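Local atomic coordinates of periplasmic binding protein/LacI transcriptional regulator (Clostridium phytofermentans, PDB entry 3BRS), a protein that probably binds a sugar in the cleft between two lobes and hands it to a membrane transport system for uptake. Residues V53-I58 against E77-A82; A73-K78 against V140-T145; V109-I114 against S272-I277; Y168-N173 against Q199-G204. All blocks are in the same frame, centred on the assembly; numbering follows the deposited sequence.

Contact 1: residues V53-I58 against E77-A82; sequences VQNELI and EKTYDA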
# COMPACT_ATOMS: atom_id res chain seq x y z
N VAL A 53 -12.26 12.33 -5.43
CA VAL A 53 -12.61 11.76 -6.69
C VAL A 53 -12.94 10.33 -6.47
O VAL A 53 -13.86 9.80 -7.11
CB VAL A 53 -11.53 11.96 -7.73
CG1 VAL A 53 -11.75 11.07 -8.93
CG2 VAL A 53 -11.59 13.43 -8.26
N GLN A 54 -12.22 9.72 -5.57
CA GLN A 54 -12.60 8.34 -5.14
C GLN A 54 -13.95 8.25 -4.47
O GLN A 54 -14.75 7.36 -4.76
CB GLN A 54 -11.58 7.71 -4.19
CG GLN A 54 -11.65 6.16 -4.32
CD GLN A 54 -10.87 5.41 -3.25
OE1 GLN A 54 -10.82 5.81 -2.01
NE2 GLN A 54 -10.14 4.34 -3.72
N ASN A 55 -14.25 9.23 -3.62
CA ASN A 55 -15.62 9.37 -3.07
C ASN A 55 -16.72 9.56 -4.11
O ASN A 55 -17.83 8.99 -4.01
CB ASN A 55 -15.66 10.52 -2.07
CG ASN A 55 -15.00 10.15 -0.73
OD1 ASN A 55 -14.35 9.11 -0.56
ND2 ASN A 55 -15.21 10.99 0.20
N GLU A 56 -16.48 10.38 -5.10
CA GLU A 56 -17.42 10.51 -6.24
C GLU A 56 -17.66 9.19 -6.94
O GLU A 56 -18.78 8.88 -7.27
CB GLU A 56 -16.78 11.46 -7.23
CG GLU A 56 -16.97 12.91 -6.82
CD GLU A 56 -16.43 13.89 -7.84
OE1 GLU A 56 -15.68 13.52 -8.81
OE2 GLU A 56 -16.79 15.07 -7.64
N LEU A 57 -16.58 8.43 -7.19
CA LEU A 57 -16.63 7.09 -7.87
C LEU A 57 -17.37 6.07 -7.00
O LEU A 57 -18.12 5.25 -7.50
CB LEU A 57 -15.22 6.61 -8.04
CG LEU A 57 -14.40 7.32 -9.16
CD1 LEU A 57 -12.97 6.79 -9.25
CD2 LEU A 57 -15.03 7.22 -10.56
N ILE A 58 -17.20 6.12 -5.67
CA ILE A 58 -18.05 5.29 -4.83
C ILE A 58 -19.50 5.67 -4.95
O ILE A 58 -20.33 4.80 -5.07
CB ILE A 58 -17.66 5.42 -3.33
CG1 ILE A 58 -16.25 4.86 -3.09
CG2 ILE A 58 -18.76 4.86 -2.41
CD1 ILE A 58 -15.49 5.51 -1.81
N GLU A 77 -9.63 8.54 7.24
CA GLU A 77 -10.85 9.20 7.83
C GLU A 77 -11.97 9.69 6.86
O GLU A 77 -13.14 9.72 7.23
CB GLU A 77 -10.35 10.34 8.68
CG GLU A 77 -9.53 9.81 9.89
CD GLU A 77 -8.72 10.87 10.58
OE1 GLU A 77 -8.35 10.65 11.76
OE2 GLU A 77 -8.42 11.91 9.95
N LYS A 78 -11.62 10.02 5.61
CA LYS A 78 -12.54 10.79 4.73
C LYS A 78 -13.23 10.00 3.67
O LYS A 78 -14.32 10.42 3.24
CB LYS A 78 -11.83 11.98 4.09
CG LYS A 78 -10.64 12.47 5.01
CD LYS A 78 -10.55 13.89 5.07
CE LYS A 78 -11.52 14.30 6.10
NZ LYS A 78 -10.85 15.43 6.88
N THR A 79 -12.65 8.85 3.30
CA THR A 79 -13.30 7.86 2.45
C THR A 79 -14.76 7.45 2.93
O THR A 79 -15.70 7.24 2.15
CB THR A 79 -12.35 6.62 2.33
OG1 THR A 79 -11.18 7.02 1.67
CG2 THR A 79 -12.99 5.57 1.46
N TYR A 80 -14.88 7.32 4.23
CA TYR A 80 -16.10 6.98 4.90
C TYR A 80 -17.13 8.04 4.52
O TYR A 80 -18.27 7.76 4.48
CB TYR A 80 -15.83 6.95 6.42
CG TYR A 80 -17.08 6.85 7.29
CD1 TYR A 80 -17.56 5.63 7.68
CD2 TYR A 80 -17.75 8.02 7.78
CE1 TYR A 80 -18.71 5.47 8.48
CE2 TYR A 80 -18.93 7.86 8.62
CZ TYR A 80 -19.38 6.59 8.92
OH TYR A 80 -20.49 6.39 9.69
N ASP A 81 -16.73 9.26 4.22
CA ASP A 81 -17.77 10.24 3.88
C ASP A 81 -18.66 9.70 2.76
O ASP A 81 -19.80 10.15 2.58
CB ASP A 81 -17.15 11.58 3.43
CG ASP A 81 -16.46 12.30 4.59
OD1 ASP A 81 -16.87 12.03 5.74
OD2 ASP A 81 -15.52 13.10 4.36
N ALA A 82 -18.12 8.79 1.97
CA ALA A 82 -18.88 8.35 0.83
C ALA A 82 -19.16 6.89 1.07
O ALA A 82 -20.26 6.44 0.77
CB ALA A 82 -18.14 8.59 -0.46
O HOH W 1 -12.03 7.99 -0.89

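Contact 2: residues A73-K78 against V140-T145; sequences AADYEK and VKNSKT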
# COMPACT_ATOMS: atom_id res chain seq x y z
N ALA A 73 -9.31 2.13 0.43
CA ALA A 73 -9.78 3.46 0.87
C ALA A 73 -8.64 4.44 0.69
O ALA A 73 -7.56 4.34 1.32
CB ALA A 73 -10.19 3.40 2.31
N ALA A 74 -8.88 5.49 -0.06
CA ALA A 74 -7.79 6.50 -0.23
C ALA A 74 -7.38 7.19 1.09
O ALA A 74 -6.25 7.57 1.27
CB ALA A 74 -8.14 7.53 -1.32
N ASP A 75 -8.34 7.42 1.95
CA ASP A 75 -8.11 8.20 3.14
C ASP A 75 -8.69 7.47 4.36
O ASP A 75 -9.88 7.09 4.38
CB ASP A 75 -8.82 9.59 2.99
CG ASP A 75 -8.30 10.56 4.00
OD1 ASP A 75 -8.79 10.50 5.10
OD2 ASP A 75 -7.28 11.24 3.76
N TYR A 76 -7.88 7.34 5.39
CA TYR A 76 -8.24 6.63 6.57
C TYR A 76 -9.48 7.22 7.25
O TYR A 76 -10.30 6.47 7.79
CB TYR A 76 -7.01 6.80 7.50
CG TYR A 76 -7.17 6.14 8.86
CD1 TYR A 76 -7.34 4.75 8.95
CD2 TYR A 76 -7.04 6.86 10.05
CE1 TYR A 76 -7.47 4.11 10.18
CE2 TYR A 76 -7.16 6.22 11.27
CZ TYR A 76 -7.39 4.85 11.30
OH TYR A 76 -7.51 4.18 12.52
N GLU A 77 -9.63 8.54 7.24
CA GLU A 77 -10.85 9.20 7.83
C GLU A 77 -11.97 9.69 6.86
O GLU A 77 -13.14 9.72 7.23
CB GLU A 77 -10.35 10.34 8.68
CG GLU A 77 -9.53 9.81 9.89
CD GLU A 77 -8.72 10.87 10.58
OE1 GLU A 77 -8.35 10.65 11.76
OE2 GLU A 77 -8.42 11.91 9.95
N LYS A 78 -11.62 10.02 5.61
CA LYS A 78 -12.54 10.79 4.73
C LYS A 78 -13.23 10.00 3.67
O LYS A 78 -14.32 10.42 3.24
CB LYS A 78 -11.83 11.98 4.09
CG LYS A 78 -10.64 12.47 5.01
CD LYS A 78 -10.55 13.89 5.07
CE LYS A 78 -11.52 14.30 6.10
NZ LYS A 78 -10.85 15.43 6.88
N VAL A 140 1.33 8.40 0.94
CA VAL A 140 0.12 9.28 1.16
C VAL A 140 -0.12 9.23 2.60
O VAL A 140 -0.55 8.22 3.08
CB VAL A 140 -1.20 8.87 0.39
CG1 VAL A 140 -2.42 9.87 0.78
CG2 VAL A 140 -0.97 9.00 -1.05
N LYS A 141 0.24 10.31 3.29
CA LYS A 141 0.32 10.36 4.75
C LYS A 141 -0.94 9.88 5.44
O LYS A 141 -0.90 9.28 6.55
CB LYS A 141 0.59 11.82 5.22
CG LYS A 141 0.65 11.92 6.75
CD LYS A 141 1.35 13.12 7.24
CE LYS A 141 1.41 13.02 8.73
NZ LYS A 141 2.75 13.57 9.09
N ASN A 142 -2.08 10.14 4.81
CA ASN A 142 -3.33 9.80 5.46
C ASN A 142 -3.91 8.52 5.08
O ASN A 142 -4.98 8.27 5.55
CB ASN A 142 -4.37 10.79 5.08
CG ASN A 142 -4.65 11.67 6.13
OD1 ASN A 142 -5.64 11.47 6.86
ND2 ASN A 142 -3.77 12.65 6.29
N SER A 143 -3.25 7.68 4.27
CA SER A 143 -3.82 6.40 3.96
C SER A 143 -3.42 5.54 5.06
O SER A 143 -2.37 5.72 5.52
CB SER A 143 -3.21 5.77 2.72
OG SER A 143 -1.88 5.62 2.98
N LYS A 144 -4.21 4.53 5.40
CA LYS A 144 -3.92 3.67 6.49
C LYS A 144 -2.68 2.78 6.26
O LYS A 144 -1.89 2.55 7.25
CB LYS A 144 -5.16 2.84 6.78
CG LYS A 144 -4.99 2.02 8.00
CD LYS A 144 -6.30 1.55 8.41
CE LYS A 144 -6.18 1.00 9.80
NZ LYS A 144 -5.56 -0.32 9.65
N THR A 145 -2.43 2.37 5.01
CA THR A 145 -1.19 1.56 4.72
C THR A 145 0.11 2.43 4.97
O THR A 145 1.08 1.94 5.56
CB THR A 145 -1.15 1.01 3.32
OG1 THR A 145 -1.34 2.11 2.38
CG2 THR A 145 -2.19 0.03 3.16
O HOH W 2 -6.71 4.25 3.96

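Contact 3: residues V109-I114 against S272-I277; sequences VATDNI and SGCALI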
# COMPACT_ATOMS: atom_id res chain seq x y z
N VAL A 109 -9.24 -7.56 3.46
CA VAL A 109 -8.09 -8.39 3.06
C VAL A 109 -6.89 -7.49 2.86
O VAL A 109 -6.91 -6.64 1.98
CB VAL A 109 -8.33 -9.18 1.80
CG1 VAL A 109 -7.20 -10.33 1.69
CG2 VAL A 109 -9.76 -9.80 1.83
N ALA A 110 -5.83 -7.65 3.66
CA ALA A 110 -4.68 -6.75 3.49
C ALA A 110 -3.43 -7.38 3.92
O ALA A 110 -3.45 -8.44 4.55
CB ALA A 110 -4.92 -5.41 4.35
N THR A 111 -2.32 -6.70 3.72
CA THR A 111 -1.06 -7.11 4.42
C THR A 111 -1.15 -6.63 5.86
O THR A 111 -1.78 -5.60 6.15
CB THR A 111 0.15 -6.40 3.70
OG1 THR A 111 0.02 -6.67 2.30
CG2 THR A 111 1.51 -6.89 4.15
N ASP A 112 -0.48 -7.32 6.77
CA ASP A 112 -0.13 -6.72 8.08
C ASP A 112 0.95 -5.65 7.80
O ASP A 112 2.17 -5.97 7.61
CB ASP A 112 0.33 -7.82 9.06
CG ASP A 112 0.44 -7.33 10.52
OD1 ASP A 112 0.46 -6.11 10.78
OD2 ASP A 112 0.53 -8.16 11.45
N ASN A 113 0.52 -4.38 7.78
CA ASN A 113 1.45 -3.24 7.39
C ASN A 113 2.35 -2.84 8.53
O ASN A 113 3.56 -2.48 8.35
CB ASN A 113 0.72 -2.10 6.67
CG ASN A 113 0.23 -2.55 5.27
OD1 ASN A 113 1.04 -2.70 4.37
ND2 ASN A 113 -1.04 -2.91 5.15
N ILE A 114 1.82 -3.06 9.72
CA ILE A 114 2.59 -2.79 10.92
C ILE A 114 3.72 -3.77 10.93
O ILE A 114 4.88 -3.39 11.03
CB ILE A 114 1.77 -2.77 12.21
CG1 ILE A 114 0.78 -1.60 12.17
CG2 ILE A 114 2.71 -2.39 13.41
CD1 ILE A 114 -0.40 -1.68 13.17
N SER A 272 -2.98 -11.11 4.17
CA SER A 272 -2.55 -11.49 2.84
C SER A 272 -1.14 -12.04 2.92
O SER A 272 -0.72 -12.83 2.06
CB SER A 272 -2.61 -10.28 1.90
OG SER A 272 -2.38 -10.65 0.56
N GLY A 273 -0.36 -11.63 3.91
CA GLY A 273 1.00 -12.19 3.99
C GLY A 273 2.02 -11.40 3.16
O GLY A 273 1.67 -10.81 2.14
N CYS A 274 3.27 -11.37 3.62
CA CYS A 274 4.41 -10.66 2.93
C CYS A 274 5.72 -11.38 3.28
O CYS A 274 5.70 -12.23 4.15
CB CYS A 274 4.44 -9.18 3.33
SG CYS A 274 4.87 -9.06 5.03
N ALA A 275 6.81 -11.14 2.55
CA ALA A 275 8.12 -11.73 2.87
C ALA A 275 9.25 -10.70 2.84
O ALA A 275 9.20 -9.76 2.09
CB ALA A 275 8.45 -12.91 1.93
N LEU A 276 10.26 -10.91 3.67
CA LEU A 276 11.46 -10.08 3.68
C LEU A 276 12.61 -10.84 2.97
O LEU A 276 13.01 -11.93 3.43
CB LEU A 276 11.90 -9.79 5.10
CG LEU A 276 13.22 -9.02 5.32
CD1 LEU A 276 13.07 -7.57 4.95
CD2 LEU A 276 13.65 -9.05 6.75
N ILE A 277 13.15 -10.21 1.91
CA ILE A 277 14.29 -10.66 1.20
C ILE A 277 15.45 -9.68 1.35
O ILE A 277 15.27 -8.49 1.35
CB ILE A 277 14.01 -10.78 -0.31
CG1 ILE A 277 12.52 -10.82 -0.61
CG2 ILE A 277 14.64 -12.10 -0.82
CD1 ILE A 277 12.23 -11.29 -2.01

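Contact 4: residues Y168-N173 against Q199-G204; sequences YYCDSN and QYSATG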
# COMPACT_ATOMS: atom_id res chain seq x y z
N TYR A 168 9.68 12.30 4.41
CA TYR A 168 9.14 13.08 3.23
C TYR A 168 7.96 12.29 2.63
O TYR A 168 8.10 11.07 2.40
CB TYR A 168 10.23 13.32 2.19
CG TYR A 168 9.79 14.11 0.98
CD1 TYR A 168 9.23 13.47 -0.13
CD2 TYR A 168 9.87 15.52 0.94
CE1 TYR A 168 8.77 14.16 -1.25
CE2 TYR A 168 9.38 16.25 -0.22
CZ TYR A 168 8.83 15.56 -1.30
OH TYR A 168 8.35 16.25 -2.49
N TYR A 169 6.86 12.98 2.31
CA TYR A 169 5.65 12.30 1.75
C TYR A 169 5.56 12.66 0.28
O TYR A 169 5.25 13.79 -0.03
CB TYR A 169 4.35 12.73 2.56
CG TYR A 169 4.47 12.31 4.07
CD1 TYR A 169 3.99 11.05 4.52
CD2 TYR A 169 5.11 13.14 5.00
CE1 TYR A 169 4.13 10.69 5.87
CE2 TYR A 169 5.25 12.77 6.34
CZ TYR A 169 4.74 11.52 6.76
OH TYR A 169 4.89 11.10 8.10
N CYS A 170 5.87 11.69 -0.60
CA CYS A 170 5.80 11.80 -2.03
C CYS A 170 4.46 11.66 -2.62
O CYS A 170 4.30 11.87 -3.88
CB CYS A 170 6.73 10.72 -2.70
SG CYS A 170 6.08 8.99 -2.83
N ASP A 171 3.46 11.30 -1.81
CA ASP A 171 2.06 11.04 -2.31
C ASP A 171 2.03 10.07 -3.46
O ASP A 171 1.20 10.20 -4.34
CB ASP A 171 1.39 12.32 -2.81
CG ASP A 171 1.16 13.33 -1.68
OD1 ASP A 171 0.39 12.94 -0.76
OD2 ASP A 171 1.72 14.47 -1.71
N SER A 172 2.84 9.02 -3.43
CA SER A 172 2.82 8.00 -4.53
C SER A 172 3.04 8.60 -5.87
O SER A 172 2.41 8.25 -6.85
CB SER A 172 1.52 7.15 -4.49
OG SER A 172 1.39 6.60 -3.14
N ASN A 173 4.01 9.49 -5.94
CA ASN A 173 4.34 10.13 -7.21
C ASN A 173 5.85 9.93 -7.42
O ASN A 173 6.67 10.32 -6.53
CB ASN A 173 3.97 11.63 -7.10
CG ASN A 173 4.37 12.39 -8.35
OD1 ASN A 173 5.51 12.81 -8.48
ND2 ASN A 173 3.42 12.54 -9.29
N GLN A 199 6.22 1.25 -3.58
CA GLN A 199 7.07 1.20 -4.78
C GLN A 199 7.47 2.56 -5.36
O GLN A 199 8.64 2.79 -5.66
CB GLN A 199 6.42 0.32 -5.81
CG GLN A 199 7.16 0.07 -7.07
CD GLN A 199 6.20 -0.42 -8.16
OE1 GLN A 199 5.11 -0.95 -7.86
NE2 GLN A 199 6.58 -0.23 -9.41
N TYR A 200 6.48 3.48 -5.52
CA TYR A 200 6.74 4.87 -5.94
C TYR A 200 7.86 5.52 -5.21
O TYR A 200 8.68 6.21 -5.82
CB TYR A 200 5.46 5.75 -5.78
CG TYR A 200 4.30 5.27 -6.62
CD1 TYR A 200 3.34 4.41 -6.09
CD2 TYR A 200 4.17 5.67 -7.93
CE1 TYR A 200 2.19 3.97 -6.84
CE2 TYR A 200 3.07 5.25 -8.72
CZ TYR A 200 2.05 4.43 -8.16
OH TYR A 200 0.98 4.02 -8.95
N SER A 201 7.82 5.40 -3.90
CA SER A 201 8.76 6.01 -2.97
C SER A 201 10.08 5.40 -3.18
O SER A 201 11.05 6.11 -3.27
CB SER A 201 8.38 5.63 -1.51
OG SER A 201 7.33 6.40 -0.92
N ALA A 202 10.15 4.06 -3.17
CA ALA A 202 11.46 3.37 -3.35
C ALA A 202 12.07 3.60 -4.65
O ALA A 202 13.22 3.89 -4.70
CB ALA A 202 11.34 1.86 -3.13
N THR A 203 11.32 3.45 -5.74
CA THR A 203 11.85 3.70 -7.05
C THR A 203 12.40 5.12 -7.21
O THR A 203 13.42 5.26 -7.77
CB THR A 203 10.76 3.57 -8.10
OG1 THR A 203 10.11 2.31 -7.95
CG2 THR A 203 11.37 3.65 -9.50
N GLY A 204 11.71 6.17 -6.76
CA GLY A 204 12.23 7.48 -6.90
C GLY A 204 13.49 7.69 -6.11
O GLY A 204 14.40 8.33 -6.64

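Contact 1: residues V53-I58 against E77-A82
The amide of N55 lies between helix 51-63 and the turn that leads into helix 80-83. Its CG is anti to its own carbonyl carbon (chi1 -75°), which sends the amide across to the turn. N55 ND2 gives a nearly straight hydrogen bond to K78 O, 3.2 Å away (172°). K78 O lies almost in the amide plane, but the donor sits above the K78 carbonyl plane. The same oxygen also accepts from D81 N, so two donors grip it. On the apolar side, A82 CB rests 3.5 Å from N55 CG. I58 CG2 is 4.3 Å from A82 CB, and I58 CD1 meets T79 CG2 where the two side chains cross at about a right angle. Q54 runs obliquely to T79, and a water bridges the gap, bonded to Q54 OE1 (2.7 Å), N55 OD1 (2.6 Å) and T79 OG1. Q54 NE2 donates to A72 O, and T79 OG1 bonds to D75 N. Both segments belong to the lobe built on strands 7-11 and 68-71. The chemistry implies a mostly buried polar seam. The water holds OD1 and the K78 carbonyl holds ND2, so the rotation of the N55 amide is probably fixed.

Contact 2: residues A73-K78 against V140-T145
This contact joins the two lobes of a periplasmic binding protein, at what is in this fold the ligand cleft. Segment 73-78 follows strand 68-71 of one lobe, and segment 140-145 follows strand 133-138 of the other. The direct bond is from Y76 N to N142 O, 3.0 Å long, nearly straight at 167° and in the carbonyl plane. A water adds a second bridge: it donates to A73 O and accepts from K144 N, 2.9 Å away.

The Y76 ring, with CG anti to the backbone N (chi1 179°), crosses the K144 chain obliquely. CE1 of Y76 comes within 3.3 Å of K144 CD, and K144 CB lies near Y76 CD1. The K144 chain bends only at its last torsion, and its NZ forms a salt bridge with D148. Each lobe has the alternating strand and helix pattern of the type I periplasmic-binding-protein fold, in which the loops after the strands face the cleft. Here both loops are shaped by short-range bonds. D75 OD1, whose place is less certain, accepts from K78 N, which fits an Asx motif. V140 to S143 form a type I turn, and V140 O accepts from both S143 N and S143 OG. S143 is the N-cap of helix 144-157, where its OG meets A146 N. The D75 carboxylate and the N142 amide run side by side with planes 20° apart. They touch without a hydrogen bond between them, D75 OD2 lying 3.2 Å from N142 CB.

Contact 3: residues V109-I114 against S272-I277
A110 O is the best-held polar atom between the two segments, and one bond grips it there. S272 N donates to it over 2.7 Å at 160°, from above the carbonyl plane. This bond continues the parallel pairing of strands 107-110 and 269-271, in which A110 also pairs with L270. The chain crosses between lobes here, consistent with the hinge of the type I periplasmic-binding-protein fold. Segment 109-114 leaves the sheet of one lobe for helix 113-127, while segment 272-277 passes into strand 275-278 of the other lobe's sheet. A third connection, after strand 240-243, lies beside them: T111 OG1 bonds to Q244 OE1. S272 CB also lies 3.3 Å from A110 O, and the S272 side chain packs on N248 and I249 of helix 246-262. G273 follows with a positive phi (87°), which suits a residue without CB. D112 caps helix 113-127, its OD1 accepting from Q115 N. T111 and C274 meet by their apolar parts. T111 CG2 is anti to the backbone N, and C274 SG takes the crowded position between backbone N and carbonyl carbon (chi1 67°). So placed, T111 CG2 touches C274 CB at 3.8 Å and C274 SG at 4.1 Å.

Contact 4: residues Y168-N173 against Q199-G204
After strand 164-169 the backbone turns through D171 and S172, both with positive phi, and brings the CA of S172 to 5.2 Å from the CA of Y200 in the first turn of helix 199-211. Y200 CG is anti to its carbonyl carbon (chi1 -61°), which turns one face of the ring toward S172. The carbonyl O of S172 lies over that face, offset toward the rim, 3.3 Å from Y200 CD2. S172 CB makes a CH-pi contact, 4.1 Å from the centroid of the Y200 ring and 28° off the ring normal. The Y200 ring also meets Y174.

The polar ends of both residues lead to the other lobe. Y200 OH bonds to D16 OD1, and S172 OG bonds to E48 OE1. C170 SG takes the crowded position between backbone N and carbonyl carbon. It comes within 3.5 Å of S201 OG, whose main polar partner is N198. No hydrogen bond joins the two segments directly, so they meet by van der Waals and ring contacts. N173 closes the turn as N-cap of helix 174-187, its OD1 accepting from K176 N.

The arrangement is one of loop and helix start at the C-terminal ends of parallel strands. In the type I periplasmic-binding-protein fold that edge of each lobe lines the cleft, consistent with a place beside the probable sugar site.

How the contacts relate
Contacts 1 and 2 share E77 and K78 and are joined at Q54 OE1, 2.8 Å from A74 N, a probable hydrogen bond. Contact 1 thus backs, within one lobe, the loop that contact 2 carries across to the other. On the far side V140 CG2 of contact 2 packs on the CA of D171 in contact 4 at 3.9 Å. Contact 2 also touches contact 3, where T145 CG2 lies 3.7 Å from N113 ND2. Contacts 3 and 4 do not meet; their nearest atoms are about 10 Å apart. Contact 2 therefore links the other three. Contacts 2 and 4 probably border the ligand cleft, and contact 3 probably belongs to the hinge.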